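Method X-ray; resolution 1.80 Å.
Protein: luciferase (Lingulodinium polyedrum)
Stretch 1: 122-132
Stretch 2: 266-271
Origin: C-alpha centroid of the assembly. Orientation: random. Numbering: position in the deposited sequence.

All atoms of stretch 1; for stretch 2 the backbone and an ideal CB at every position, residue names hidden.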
# COMPACT_ATOMS: atom_id res chain seq x y z
N GLN A 122 18.61 -12.77 10.33
CA GLN A 122 17.73 -11.68 10.74
C GLN A 122 16.29 -11.99 10.39
O GLN A 122 15.40 -11.74 11.17
CB GLN A 122 18.16 -10.36 10.09
CG GLN A 122 19.42 -9.76 10.72
CD GLN A 122 19.87 -8.50 10.03
OE1 GLN A 122 19.93 -8.43 8.81
NE2 GLN A 122 20.19 -7.48 10.82
N VAL A 123 16.07 -12.54 9.20
CA VAL A 123 14.73 -12.88 8.77
C VAL A 123 14.19 -14.00 9.64
O VAL A 123 13.03 -13.94 10.09
CB VAL A 123 14.74 -13.31 7.28
CG1 VAL A 123 13.38 -13.87 6.89
CG2 VAL A 123 15.07 -12.10 6.41
N ALA A 124 15.03 -15.00 9.90
CA ALA A 124 14.65 -16.14 10.72
C ALA A 124 14.22 -15.72 12.12
O ALA A 124 13.25 -16.24 12.66
CB ALA A 124 15.83 -17.13 10.81
N MSE A 125 14.94 -14.78 12.72
CA MSE A 125 14.61 -14.30 14.06
C MSE A 125 13.21 -13.70 14.15
O MSE A 125 12.54 -13.81 15.18
CB MSE A 125 15.61 -13.24 14.50
CG MSE A 125 17.02 -13.71 14.53
SE MSE A 125 18.16 -12.18 14.77
CE MSE A 125 19.71 -12.81 13.85
N CYS A 126 12.79 -13.02 13.08
CA CYS A 126 11.49 -12.37 13.06
C CYS A 126 10.33 -13.28 12.72
O CYS A 126 9.18 -12.90 12.91
CB CYS A 126 11.51 -11.19 12.08
SG CYS A 126 12.73 -9.91 12.51
N LYS A 127 10.62 -14.48 12.21
CA LYS A 127 9.54 -15.40 11.85
C LYS A 127 8.66 -15.65 13.07
O LYS A 127 9.15 -16.03 14.13
CB LYS A 127 10.10 -16.73 11.33
CG LYS A 127 9.88 -16.98 9.86
CD LYS A 127 10.68 -16.00 9.00
CE LYS A 127 10.04 -15.79 7.62
NZ LYS A 127 9.77 -17.07 6.91
N GLY A 128 7.36 -15.42 12.92
CA GLY A 128 6.43 -15.63 14.03
C GLY A 128 6.31 -14.50 15.05
O GLY A 128 5.57 -14.63 16.04
N PHE A 129 7.02 -13.40 14.83
CA PHE A 129 6.98 -12.26 15.74
C PHE A 129 5.57 -11.67 15.80
O PHE A 129 4.82 -11.78 14.83
CB PHE A 129 7.97 -11.21 15.24
CG PHE A 129 7.99 -9.93 16.04
CD1 PHE A 129 7.56 -8.73 15.46
CD2 PHE A 129 8.49 -9.91 17.34
CE1 PHE A 129 7.64 -7.52 16.17
CE2 PHE A 129 8.58 -8.71 18.06
CZ PHE A 129 8.15 -7.51 17.47
N ASP A 130 5.19 -11.09 16.94
CA ASP A 130 3.87 -10.46 17.10
C ASP A 130 4.00 -9.02 16.62
O ASP A 130 4.31 -8.12 17.42
CB ASP A 130 3.42 -10.45 18.56
CG ASP A 130 2.03 -9.86 18.75
OD1 ASP A 130 1.52 -9.93 19.89
OD2 ASP A 130 1.43 -9.32 17.78
N TYR A 131 3.78 -8.80 15.32
CA TYR A 131 3.90 -7.46 14.76
C TYR A 131 2.90 -6.47 15.32
O TYR A 131 3.13 -5.27 15.24
CB TYR A 131 3.79 -7.49 13.23
CG TYR A 131 5.01 -8.08 12.57
CD1 TYR A 131 5.05 -9.43 12.22
CD2 TYR A 131 6.17 -7.30 12.37
CE1 TYR A 131 6.22 -10.01 11.70
CE2 TYR A 131 7.34 -7.86 11.85
CZ TYR A 131 7.36 -9.21 11.52
OH TYR A 131 8.52 -9.79 11.06
N GLY A 132 1.79 -6.98 15.88
CA GLY A 132 0.78 -6.11 16.47
C GLY A 132 1.08 -5.59 17.88
O GLY A 132 0.33 -4.77 18.41
N UNK A 266 9.99 -5.86 3.62
CA UNK A 266 9.13 -7.04 3.54
C UNK A 266 9.86 -8.04 4.44
O UNK A 266 10.86 -8.65 4.04
CB UNK A 266 8.93 -7.55 2.11
N UNK A 267 9.35 -8.19 5.66
CA UNK A 267 9.98 -9.01 6.67
C UNK A 267 10.23 -10.48 6.35
O UNK A 267 11.25 -11.03 6.76
CB UNK A 267 9.12 -8.94 7.93
N UNK A 268 9.34 -11.12 5.62
CA UNK A 268 9.56 -12.54 5.33
C UNK A 268 10.66 -12.85 4.31
O UNK A 268 11.10 -14.00 4.23
CB UNK A 268 8.25 -13.15 4.83
N UNK A 269 11.10 -11.84 3.55
CA UNK A 269 12.14 -12.02 2.54
C UNK A 269 13.41 -11.22 2.85
O UNK A 269 14.48 -11.47 2.29
CB UNK A 269 11.60 -11.62 1.17
N UNK A 270 13.28 -10.27 3.77
CA UNK A 270 14.42 -9.44 4.14
C UNK A 270 14.73 -8.39 3.09
O UNK A 270 15.79 -7.74 3.15
CB UNK A 270 15.65 -10.31 4.37
N UNK A 271 13.82 -8.20 2.14
CA UNK A 271 14.03 -7.22 1.07
C UNK A 271 13.48 -5.83 1.40
O UNK A 271 12.42 -5.71 2.02
CB UNK A 271 13.38 -7.73 -0.22

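Position 266 lies out of reach of stretch 1. An ideal CB there has nothing of stretch 1 within 5.5 Å. The backbone is extended, with phi/psi of -91/102, and the visible atoms set little limit on size or charge. Its backbone does more: the N bonds to the O of 271 (2.9 Å), and its O accepts from the N of 270 (2.9 Å). These bonds close a tight loop. The residue is Glu 266. Its side chain runs out in a t, t conformation; one carboxylate oxygen, OE1, is used within stretch 2, and the other, OE2, is bonded elsewhere in the structure.

Position 267 points its CA-to-CB bond toward stretch 1. The ideal CB is 3.3 Å from Tyr 131 OH, which is tight, and 5.3 Å from Cys 126 CB. Beyond it lie the Tyr 131 ring and the Cys 126 sulfur, a largely apolar setting. A flexible, unbranched apolar side chain would suit; leucine is also conceivable. A charge would find no opposite charge close by. The residue is Met 267, modelled as selenomethionine. It takes the m, m, m rotamer, which curls the chain back so that CE comes 3.6 Å from Cys 126 SG. On the way, its CG packs 3.8 Å from Tyr 131 CE2. The tight approach persists in the deposited residue, with Met 267 CB 3.3 Å from Tyr 131 OH.

Position 268 points away from stretch 1 overall, yet its ideal CB is 4.2 Å from Lys 127 CE. A lysine and a tyrosine hydroxyl are both on this side. An acidic or polar side chain would suit, and so would a long aliphatic one packing on the lysine methylenes. The residue is Glu 268. Its CG lies 4.1 Å from Lys 127 CE, a contact between the carbon portions of the two chains. The carboxylate turns to the tyrosine instead. Glu 268 OE2 is 4.3 Å from Tyr 131 OH, too far for a direct bond, and one water fills the gap. The water donates to Glu 268 OE2 at 2.5 Å and is also hydrogen-bonded to Tyr 131 OH at 2.7 Å.

Position 269 points away, and its ideal CB meets nothing of stretch 1. Many residues would fit; a small polar one could serve the local turn. The residue is Ser 269. Its OG donates to Glu 266 OE1 (2.5 Å) and accepts from the N of 271 (3.2 Å).

Position 270 has phi/psi of 76/12, and positive phi favours glycine. The ideal CB points toward stretch 1 and would stand 2.8 Å from Val 123 CG2, a clash. Both arguments agree. The residue is Gly 270. Without a side chain, its CA can approach Val 123 CG2 to 3.6 Å, and the valine packs against bare backbone. The other methyl, Val 123 CG1, lies 3.5 Å from Glu 268 O.

Position 271 points away into space free of stretch 1, so a long or polar chain is possible. The residue is Arg 271. Its NH1 forms a salt bridge with Glu 266 OE1 at 2.8 Å.

Stretch 2, residues 266-271: EMESGR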
# COMPACT_ATOMS: atom_id res chain seq x y z
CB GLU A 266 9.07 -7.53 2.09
CG GLU A 266 8.20 -8.76 1.85
CD GLU A 266 8.22 -9.16 0.38
OE1 GLU A 266 9.30 -9.63 -0.07
OE2 GLU A 266 7.18 -9.00 -0.31
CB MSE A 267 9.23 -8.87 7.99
CG MSE A 267 9.10 -7.43 8.52
SE MSE A 267 10.82 -6.55 8.63
CE MSE A 267 11.77 -7.93 9.61
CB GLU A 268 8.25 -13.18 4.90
CG GLU A 268 7.23 -13.21 6.00
CD GLU A 268 6.72 -11.83 6.39
OE1 GLU A 268 6.34 -11.06 5.49
OE2 GLU A 268 6.68 -11.53 7.60
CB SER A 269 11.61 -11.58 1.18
OG SER A 269 11.47 -10.17 1.14
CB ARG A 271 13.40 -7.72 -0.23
CG ARG A 271 14.08 -8.93 -0.84
CD ARG A 271 13.41 -9.29 -2.17
NE ARG A 271 12.02 -9.68 -1.98
CZ ARG A 271 11.16 -9.86 -2.98
NH1 ARG A 271 9.90 -10.22 -2.74
NH2 ARG A 271 11.57 -9.66 -4.23
O HOH W 1 8.07 -12.10 9.66
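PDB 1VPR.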